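Local coordinates for nucleoporin NUP170 (Chaetomium thermophilum, PDB 5HAX), which probably serves as a scaffold component of the inner ring of the nuclear pore complex, joining an N-terminal beta-propeller to a helical C-terminal region, at residues L75-E80 against W95-P100; A79-A84 against I131-V136; I143-V148 against G185-G190. One frame throughout, in Å; residues are numbered along the deposited sequence.

Interaction 1. Residues L75-E80 against W95-P100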
loop_
_atom_site.group_PDB
_atom_site.type_symbol
_atom_site.label_atom_id
_atom_site.label_comp_id
_atom_site.label_asym_id
_atom_site.label_seq_id
_atom_site.Cartn_x
_atom_site.Cartn_y
_atom_site.Cartn_z
ATOM N N LEU A 75 19.010 6.000 -14.944
ATOM C CA LEU A 75 18.526 6.404 -13.629
ATOM C C LEU A 75 17.529 5.379 -13.103
ATOM O O LEU A 75 16.874 4.675 -13.879
ATOM C CB LEU A 75 17.847 7.781 -13.678
ATOM C CG LEU A 75 18.727 8.993 -13.981
ATOM C CD1 LEU A 75 17.877 10.215 -14.298
ATOM C CD2 LEU A 75 19.640 9.274 -12.805
ATOM N N GLY A 76 17.407 5.309 -11.776
ATOM C CA GLY A 76 16.473 4.388 -11.149
ATOM C C GLY A 76 16.185 4.774 -9.715
ATOM O O GLY A 76 16.814 5.670 -9.146
ATOM N N LEU A 77 15.221 4.061 -9.128
ATOM C CA LEU A 77 14.678 4.377 -7.811
ATOM C C LEU A 77 14.816 3.196 -6.861
ATOM O O LEU A 77 14.580 2.046 -7.245
ATOM C CB LEU A 77 13.194 4.752 -7.903
ATOM C CG LEU A 77 12.790 6.201 -7.634
ATOM C CD1 LEU A 77 11.282 6.346 -7.766
ATOM C CD2 LEU A 77 13.247 6.672 -6.263
ATOM N N PHE A 78 15.188 3.495 -5.618
ATOM C CA PHE A 78 15.059 2.577 -4.486
ATOM C C PHE A 78 14.075 3.196 -3.493
ATOM O O PHE A 78 14.453 3.599 -2.390
ATOM C CB PHE A 78 16.426 2.305 -3.820
ATOM C CG PHE A 78 17.397 1.545 -4.687
ATOM C CD1 PHE A 78 16.958 0.719 -5.709
ATOM C CD2 PHE A 78 18.761 1.654 -4.466
ATOM C CE1 PHE A 78 17.859 0.022 -6.495
ATOM C CE2 PHE A 78 19.665 0.962 -5.248
ATOM C CZ PHE A 78 19.214 0.145 -6.264
ATOM N N ALA A 79 12.803 3.264 -3.894
ATOM C CA ALA A 79 11.802 3.985 -3.113
ATOM C C ALA A 79 11.585 3.384 -1.730
ATOM O O ALA A 79 11.126 4.093 -0.827
ATOM C CB ALA A 79 10.475 4.016 -3.873
ATOM N N GLU A 80 11.900 2.100 -1.541
ATOM C CA GLU A 80 11.665 1.456 -0.251
ATOM C C GLU A 80 12.511 2.077 0.855
ATOM O O GLU A 80 12.119 2.042 2.028
ATOM C CB GLU A 80 11.961 -0.041 -0.357
ATOM C CG GLU A 80 11.596 -0.847 0.885
ATOM C CD GLU A 80 12.226 -2.226 0.889
ATOM O OE1 GLU A 80 12.370 -2.821 -0.201
ATOM O OE2 GLU A 80 12.587 -2.710 1.984
ATOM N N TRP A 95 22.333 7.909 -3.825
ATOM C CA TRP A 95 22.179 9.050 -2.933
ATOM C C TRP A 95 20.780 9.061 -2.333
ATOM O O TRP A 95 19.816 8.602 -2.951
ATOM C CB TRP A 95 22.458 10.373 -3.658
ATOM C CG TRP A 95 21.361 10.836 -4.574
ATOM C CD1 TRP A 95 20.328 11.673 -4.260
ATOM C CD2 TRP A 95 21.200 10.505 -5.959
ATOM N NE1 TRP A 95 19.532 11.878 -5.362
ATOM C CE2 TRP A 95 20.046 11.172 -6.418
ATOM C CE3 TRP A 95 21.919 9.707 -6.855
ATOM C CZ2 TRP A 95 19.595 11.064 -7.730
ATOM C CZ3 TRP A 95 21.467 9.602 -8.158
ATOM C CH2 TRP A 95 20.317 10.277 -8.582
ATOM N N ASP A 96 20.692 9.592 -1.115
ATOM C CA ASP A 96 19.428 9.745 -0.400
ATOM C C ASP A 96 18.733 11.008 -0.897
ATOM O O ASP A 96 19.189 12.124 -0.623
ATOM C CB ASP A 96 19.693 9.805 1.103
ATOM C CG ASP A 96 18.475 10.220 1.903
ATOM O OD1 ASP A 96 17.336 9.956 1.463
ATOM O OD2 ASP A 96 18.661 10.812 2.986
ATOM N N TYR A 97 17.628 10.844 -1.628
ATOM C CA TYR A 97 16.960 11.989 -2.234
ATOM C C TYR A 97 16.123 12.788 -1.243
ATOM O O TYR A 97 15.714 13.905 -1.572
ATOM C CB TYR A 97 16.083 11.542 -3.410
ATOM C CG TYR A 97 14.943 10.606 -3.057
ATOM C CD1 TYR A 97 13.784 11.080 -2.456
ATOM C CD2 TYR A 97 15.018 9.251 -3.353
ATOM C CE1 TYR A 97 12.742 10.229 -2.143
ATOM C CE2 TYR A 97 13.978 8.394 -3.047
ATOM C CZ TYR A 97 12.845 8.887 -2.441
ATOM O OH TYR A 97 11.811 8.034 -2.135
ATOM N N THR A 98 15.860 12.256 -0.047
ATOM C CA THR A 98 15.170 13.032 0.976
ATOM C C THR A 98 16.090 14.044 1.642
ATOM O O THR A 98 15.604 15.028 2.211
ATOM C CB THR A 98 14.579 12.108 2.047
ATOM O OG1 THR A 98 15.627 11.595 2.877
ATOM C CG2 THR A 98 13.813 10.951 1.410
ATOM N N HIS A 99 17.402 13.825 1.578
ATOM C CA HIS A 99 18.384 14.710 2.184
ATOM C C HIS A 99 18.546 15.974 1.337
ATOM O O HIS A 99 18.591 15.892 0.107
ATOM C CB HIS A 99 19.723 13.987 2.317
ATOM C CG HIS A 99 20.720 14.701 3.175
ATOM N ND1 HIS A 99 21.424 15.800 2.737
ATOM C CD2 HIS A 99 21.142 14.463 4.440
ATOM C CE1 HIS A 99 22.230 16.216 3.698
ATOM N NE2 HIS A 99 22.079 15.421 4.741
ATOM N N PRO A 100 18.636 17.153 1.961
ATOM C CA PRO A 100 18.685 18.390 1.163
ATOM C C PRO A 100 19.995 18.588 0.415
ATOM O O PRO A 100 19.987 19.195 -0.664
ATOM C CB PRO A 100 18.462 19.488 2.211
ATOM C CG PRO A 100 18.957 18.895 3.482
ATOM C CD PRO A 100 18.631 17.431 3.407
#
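Leu77 and Tyr97 carry this contact, and the tyrosine can be followed outward from its backbone. Its CB already points at segment 75-80, and chi1 of 63° sets CG between the backbone N and the carbonyl carbon, directing the ring toward Leu77 and Ala79. Along the ring, CE2 meets CD2 of Leu77 at 3.7 Å; the two side chains cross at roughly a right angle, and the methyl approaches obliquely. At the tip, OH of Tyr97 ends 4.2 Å from CA of Ala79, a van der Waals approach to the backbone of Ala79. A looser apolar touch lies further along, where CD2 of Leu75 sits near the plane of the Trp95 ring, 4.4 Å from its edge atom CH2. Behind Tyr97, an Asx turn shapes the chain: OD1 of Asp96 accepts from N of Thr98 at 3.1 Å and also from OG1 of Thr98. Strand 83-88 runs between strands 73-78 and 91-96 in one propeller blade, and Ala475 of strand 473-478 borders both Leu77 and Tyr97. With 147 Å² buried and only van der Waals contacts between the segments, the contact implies cohesion by hydrophobic burial rather than by directed polar bonds.

Interaction 2. Residues A79-A84 against I131-V136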
loop_
_atom_site.group_PDB
_atom_site.type_symbol
_atom_site.label_atom_id
_atom_site.label_comp_id
_atom_site.label_asym_id
_atom_site.label_seq_id
_atom_site.Cartn_x
_atom_site.Cartn_y
_atom_site.Cartn_z
ATOM N N ALA A 79 12.803 3.264 -3.894
ATOM C CA ALA A 79 11.802 3.985 -3.113
ATOM C C ALA A 79 11.585 3.384 -1.730
ATOM O O ALA A 79 11.126 4.093 -0.827
ATOM C CB ALA A 79 10.475 4.016 -3.873
ATOM N N GLU A 80 11.900 2.100 -1.541
ATOM C CA GLU A 80 11.665 1.456 -0.251
ATOM C C GLU A 80 12.511 2.077 0.855
ATOM O O GLU A 80 12.119 2.042 2.028
ATOM C CB GLU A 80 11.961 -0.041 -0.357
ATOM C CG GLU A 80 11.596 -0.847 0.885
ATOM C CD GLU A 80 12.226 -2.226 0.889
ATOM O OE1 GLU A 80 12.370 -2.821 -0.201
ATOM O OE2 GLU A 80 12.587 -2.710 1.984
ATOM N N ILE A 81 13.663 2.649 0.504
ATOM C CA ILE A 81 14.607 3.204 1.463
ATOM C C ILE A 81 14.909 4.671 1.182
ATOM O O ILE A 81 15.807 5.243 1.799
ATOM C CB ILE A 81 15.910 2.380 1.495
ATOM C CG1 ILE A 81 16.532 2.320 0.096
ATOM C CG2 ILE A 81 15.630 0.978 2.015
ATOM C CD1 ILE A 81 17.933 1.752 0.068
ATOM N N GLY A 82 14.180 5.288 0.257
ATOM C CA GLY A 82 14.364 6.701 -0.015
ATOM C C GLY A 82 15.640 7.040 -0.753
ATOM O O GLY A 82 16.163 8.147 -0.589
ATOM N N TYR A 83 16.145 6.125 -1.578
ATOM C CA TYR A 83 17.366 6.339 -2.341
ATOM C C TYR A 83 17.074 6.281 -3.835
ATOM O O TYR A 83 16.162 5.580 -4.283
ATOM C CB TYR A 83 18.433 5.295 -1.995
ATOM C CG TYR A 83 19.269 5.649 -0.788
ATOM C CD1 TYR A 83 18.785 5.450 0.497
ATOM C CD2 TYR A 83 20.544 6.175 -0.935
ATOM C CE1 TYR A 83 19.545 5.771 1.602
ATOM C CE2 TYR A 83 21.314 6.501 0.167
ATOM C CZ TYR A 83 20.809 6.296 1.433
ATOM O OH TYR A 83 21.569 6.616 2.534
ATOM N N ALA A 84 17.860 7.037 -4.593
ATOM C CA ALA A 84 17.901 6.971 -6.045
ATOM C C ALA A 84 19.316 6.609 -6.475
ATOM O O ALA A 84 20.259 6.656 -5.681
ATOM C CB ALA A 84 17.465 8.300 -6.674
ATOM N N ILE A 131 22.704 -6.877 7.688
ATOM C CA ILE A 131 22.579 -6.694 6.245
ATOM C C ILE A 131 21.096 -6.773 5.900
ATOM O O ILE A 131 20.466 -7.824 6.049
ATOM C CB ILE A 131 23.403 -7.733 5.474
ATOM C CG1 ILE A 131 24.861 -7.265 5.413
ATOM C CG2 ILE A 131 22.861 -7.935 4.056
ATOM C CD1 ILE A 131 25.835 -8.294 4.891
ATOM N N THR A 132 20.538 -5.654 5.442
ATOM C CA THR A 132 19.107 -5.539 5.194
ATOM C C THR A 132 18.725 -5.832 3.749
ATOM O O THR A 132 17.585 -6.235 3.490
ATOM C CB THR A 132 18.630 -4.132 5.565
ATOM O OG1 THR A 132 19.386 -3.161 4.832
ATOM C CG2 THR A 132 18.814 -3.879 7.055
ATOM N N HIS A 133 19.644 -5.638 2.804
ATOM C CA HIS A 133 19.344 -5.811 1.390
ATOM C C HIS A 133 20.572 -6.350 0.672
ATOM O O HIS A 133 21.672 -6.408 1.227
ATOM C CB HIS A 133 18.910 -4.492 0.737
ATOM C CG HIS A 133 17.668 -3.896 1.324
ATOM N ND1 HIS A 133 17.695 -3.015 2.383
ATOM C CD2 HIS A 133 16.365 -4.041 0.987
ATOM C CE1 HIS A 133 16.460 -2.649 2.679
ATOM N NE2 HIS A 133 15.634 -3.258 1.847
ATOM N N VAL A 134 20.364 -6.746 -0.581
ATOM C CA VAL A 134 21.441 -7.089 -1.502
ATOM C C VAL A 134 21.319 -6.177 -2.713
ATOM O O VAL A 134 20.223 -6.006 -3.261
ATOM C CB VAL A 134 21.390 -8.569 -1.927
ATOM C CG1 VAL A 134 22.409 -8.850 -3.036
ATOM C CG2 VAL A 134 21.645 -9.469 -0.733
ATOM N N LEU A 135 22.441 -5.594 -3.122
ATOM C CA LEU A 135 22.506 -4.746 -4.303
ATOM C C LEU A 135 23.028 -5.580 -5.467
ATOM O O LEU A 135 24.156 -6.082 -5.416
ATOM C CB LEU A 135 23.409 -3.540 -4.048
ATOM C CG LEU A 135 23.565 -2.527 -5.183
ATOM C CD1 LEU A 135 22.263 -1.791 -5.443
ATOM C CD2 LEU A 135 24.675 -1.546 -4.853
ATOM N N VAL A 136 22.206 -5.736 -6.502
ATOM C CA VAL A 136 22.571 -6.491 -7.698
ATOM C C VAL A 136 22.955 -5.492 -8.780
ATOM O O VAL A 136 22.158 -4.615 -9.133
ATOM C CB VAL A 136 21.421 -7.394 -8.170
ATOM C CG1 VAL A 136 21.892 -8.294 -9.306
ATOM C CG2 VAL A 136 20.874 -8.223 -7.020
#
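Glu80 and His133 reach toward one another from opposite directions, and their meeting is a histidine-carboxylate hydrogen bond between two neighbouring sheets of the propeller. NE2 of His133 donates to OE2 of Glu80 at 3.1 Å, with an N-H...O angle of 172°, close to straight. The two flat groups are not coplanar. OE2 lies in the plane of the imidazole, at its edge, whereas the carboxylate is turned so that its plane stands 63° from that of the ring and the donor comes from above it. Glu80 attains this reach with an extended chain, its CG placed opposite the backbone N (chi1 -173°).

Ile81 approaches the same ring differently: its side chain slides past His133 in the reverse direction, and CG2 lies 3.8 Å from CE1, oblique to the ring. The other ring nitrogen is engaged as well, since ND1 of His133 and OG1 of Thr132 form a hydrogen bond of 3.0 Å. OG1 of Thr132 is bonded in turn to N of Ala150, which ties the imidazole to strand 142-151, and Leu119 of strand 114-120 touches both Ile81 and His133.

Thr132 and His133 form a classic beta bulge opposite Val148, while Gly82 and Tyr83 form a G1 bulge opposite Phe78. A leucine in place of His133 would probably leave the Glu80 carboxylate without its donor and the Thr132 hydroxyl without its ring partner. Two bonded nitrogens limit rotation of the imidazole about its CB-CG bond, and the nearby carboxylate probably stabilises a proton on NE2; the chemistry is thus a directed histidine-carboxylate hydrogen bond with an apolar isoleucine beside it.

Interaction 3. Residues I143-V148 against G185-G190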
loop_
_atom_site.group_PDB
_atom_site.type_symbol
_atom_site.label_atom_id
_atom_site.label_comp_id
_atom_site.label_asym_id
_atom_site.label_seq_id
_atom_site.Cartn_x
_atom_site.Cartn_y
_atom_site.Cartn_z
ATOM N N ILE A 143 27.400 -10.137 -13.443
ATOM C CA ILE A 143 26.492 -9.644 -12.412
ATOM C C ILE A 143 27.231 -9.690 -11.081
ATOM O O ILE A 143 27.915 -10.673 -10.772
ATOM C CB ILE A 143 25.189 -10.465 -12.331
ATOM C CG1 ILE A 143 24.424 -10.405 -13.657
ATOM C CG2 ILE A 143 24.308 -9.940 -11.202
ATOM C CD1 ILE A 143 24.831 -11.471 -14.653
ATOM N N ILE A 144 27.072 -8.634 -10.287
ATOM C CA ILE A 144 27.819 -8.443 -9.049
ATOM C C ILE A 144 26.826 -8.261 -7.909
ATOM O O ILE A 144 25.872 -7.483 -8.030
ATOM C CB ILE A 144 28.762 -7.229 -9.149
ATOM C CG1 ILE A 144 29.698 -7.383 -10.354
ATOM C CG2 ILE A 144 29.566 -7.067 -7.864
ATOM C CD1 ILE A 144 30.372 -6.097 -10.774
ATOM N N LEU A 145 27.052 -8.976 -6.810
ATOM C CA LEU A 145 26.244 -8.850 -5.603
ATOM C C LEU A 145 27.024 -8.077 -4.549
ATOM O O LEU A 145 28.197 -8.371 -4.299
ATOM C CB LEU A 145 25.856 -10.222 -5.054
ATOM C CG LEU A 145 25.154 -11.183 -6.012
ATOM C CD1 LEU A 145 24.824 -12.479 -5.287
ATOM C CD2 LEU A 145 23.898 -10.551 -6.596
ATOM N N LEU A 146 26.368 -7.095 -3.932
ATOM C CA LEU A 146 26.941 -6.332 -2.833
ATOM C C LEU A 146 25.993 -6.365 -1.646
ATOM O O LEU A 146 24.778 -6.211 -1.804
ATOM C CB LEU A 146 27.209 -4.875 -3.231
ATOM C CG LEU A 146 28.258 -4.629 -4.314
ATOM C CD1 LEU A 146 28.388 -3.139 -4.588
ATOM C CD2 LEU A 146 29.601 -5.215 -3.916
ATOM N N GLY A 147 26.556 -6.575 -0.460
ATOM C CA GLY A 147 25.769 -6.466 0.751
ATOM C C GLY A 147 25.430 -5.020 1.057
ATOM O O GLY A 147 26.208 -4.104 0.793
ATOM N N VAL A 148 24.241 -4.814 1.618
ATOM C CA VAL A 148 23.741 -3.481 1.930
ATOM C C VAL A 148 23.180 -3.482 3.343
ATOM O O VAL A 148 22.505 -4.433 3.757
ATOM C CB VAL A 148 22.661 -3.025 0.928
ATOM C CG1 VAL A 148 22.145 -1.637 1.295
ATOM C CG2 VAL A 148 23.212 -3.036 -0.488
ATOM N N GLY A 185 14.693 -13.786 -1.093
ATOM C CA GLY A 185 16.008 -13.454 -1.602
ATOM C C GLY A 185 16.373 -14.071 -2.935
ATOM O O GLY A 185 17.529 -13.942 -3.358
ATOM N N ARG A 186 15.441 -14.743 -3.607
ATOM C CA ARG A 186 15.725 -15.276 -4.933
ATOM C C ARG A 186 15.848 -14.136 -5.937
ATOM O O ARG A 186 15.070 -13.181 -5.903
ATOM C CB ARG A 186 14.627 -16.249 -5.366
ATOM C CG ARG A 186 14.462 -17.449 -4.448
ATOM C CD ARG A 186 13.420 -18.422 -4.979
ATOM N NE ARG A 186 13.890 -19.141 -6.159
ATOM C CZ ARG A 186 13.213 -20.111 -6.769
ATOM N NH1 ARG A 186 12.027 -20.488 -6.313
ATOM N NH2 ARG A 186 13.724 -20.709 -7.836
ATOM N N ILE A 187 16.827 -14.244 -6.835
ATOM C CA ILE A 187 17.165 -13.187 -7.788
ATOM C C ILE A 187 16.944 -13.721 -9.199
ATOM O O ILE A 187 17.596 -14.689 -9.608
ATOM C CB ILE A 187 18.618 -12.712 -7.610
ATOM C CG1 ILE A 187 18.829 -12.153 -6.197
ATOM C CG2 ILE A 187 18.971 -11.663 -8.657
ATOM C CD1 ILE A 187 20.280 -11.873 -5.861
ATOM N N PHE A 188 16.047 -13.076 -9.947
ATOM C CA PHE A 188 15.730 -13.453 -11.319
ATOM C C PHE A 188 16.149 -12.352 -12.290
ATOM O O PHE A 188 16.061 -11.161 -11.975
ATOM C CB PHE A 188 14.232 -13.739 -11.478
ATOM C CG PHE A 188 13.754 -14.940 -10.708
ATOM C CD1 PHE A 188 14.036 -16.221 -11.150
ATOM C CD2 PHE A 188 13.013 -14.787 -9.547
ATOM C CE1 PHE A 188 13.594 -17.327 -10.446
ATOM C CE2 PHE A 188 12.567 -15.890 -8.839
ATOM C CZ PHE A 188 12.858 -17.162 -9.291
ATOM N N LEU A 189 16.588 -12.762 -13.487
ATOM C CA LEU A 189 17.154 -11.855 -14.480
ATOM C C LEU A 189 16.517 -12.072 -15.848
ATOM O O LEU A 189 16.156 -13.194 -16.214
ATOM C CB LEU A 189 18.669 -12.048 -14.625
ATOM C CG LEU A 189 19.524 -12.114 -13.361
ATOM C CD1 LEU A 189 20.941 -12.501 -13.746
ATOM C CD2 LEU A 189 19.512 -10.792 -12.613
ATOM N N GLY A 190 16.418 -10.982 -16.610
ATOM C CA GLY A 190 15.934 -11.000 -17.981
ATOM C C GLY A 190 16.422 -9.757 -18.693
ATOM O O GLY A 190 16.940 -8.827 -18.072
#
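Face-to-face packing of successive beta-propeller blades is the setting of this contact: strand 142-151 belongs to one four-stranded antiparallel sheet and strand 187-190 to the next. The nearest backbone approaches, 9.8 Å from CA of Ile143 to CA of Leu189 and 10.3 Å from CA of Leu145 to CA of Ile187, are separations of layers rather than of strands paired within a sheet. Alternation along each strand fits this: Ile143, Leu145, Ile187 and Leu189 all direct their side chains into the interface, and the intervening Ile144 and Phe188 take no part in it.

The two pairs meet in different ways. Leu145 and Ile187 slide past each other in opposite directions, bringing CD2 of Leu145 within 3.9 Å of CD1 of Ile187. This isoleucine carries CG1 opposite its own carbonyl carbon (chi1 -60°), and a chi2 of 171° extends the chain so that its terminal methyl does the touching. All four residues are buried, and the 138 Å² covered between the segments is shared fairly evenly among them.

Neighbouring strands complete the apolar layer. Val136 of strand 133-139 borders Ile143, Leu145 and Ile187, while Ile200 of strand 198-202 touches both Ile143 and Leu189; just ahead of strand 187-190, Arg186 forms a salt bridge with Glu199. Ile143 and Leu189 instead come tip to tip, and there a single methyl, CD1 of Leu189, rests 4.1 Å from CG1 of Ile143 and equally far from its CD1.

The three contacts follow the propeller from blade to blade, all within the Nup133-like N-terminal region. Interaction 1 stays inside the sheet that contains strands 73-78, 83-88 and 91-96. Interaction 2 begins on the same stretch, sharing Ala79 and Glu80, and crosses to the sheet of strand 133-139; its centre is about 9 Å from that of interaction 1. Strand 142-151, next in that sheet, opens interaction 3, which reaches the following blade at strand 187-190. The centres of interactions 2 and 3 are about 12 Å apart. Interactions 1 and 3 do not touch, their centres being about 19 Å apart. Taken in chain order, the series links three consecutive blades through hydrophobic packing and one histidine-carboxylate hydrogen bond.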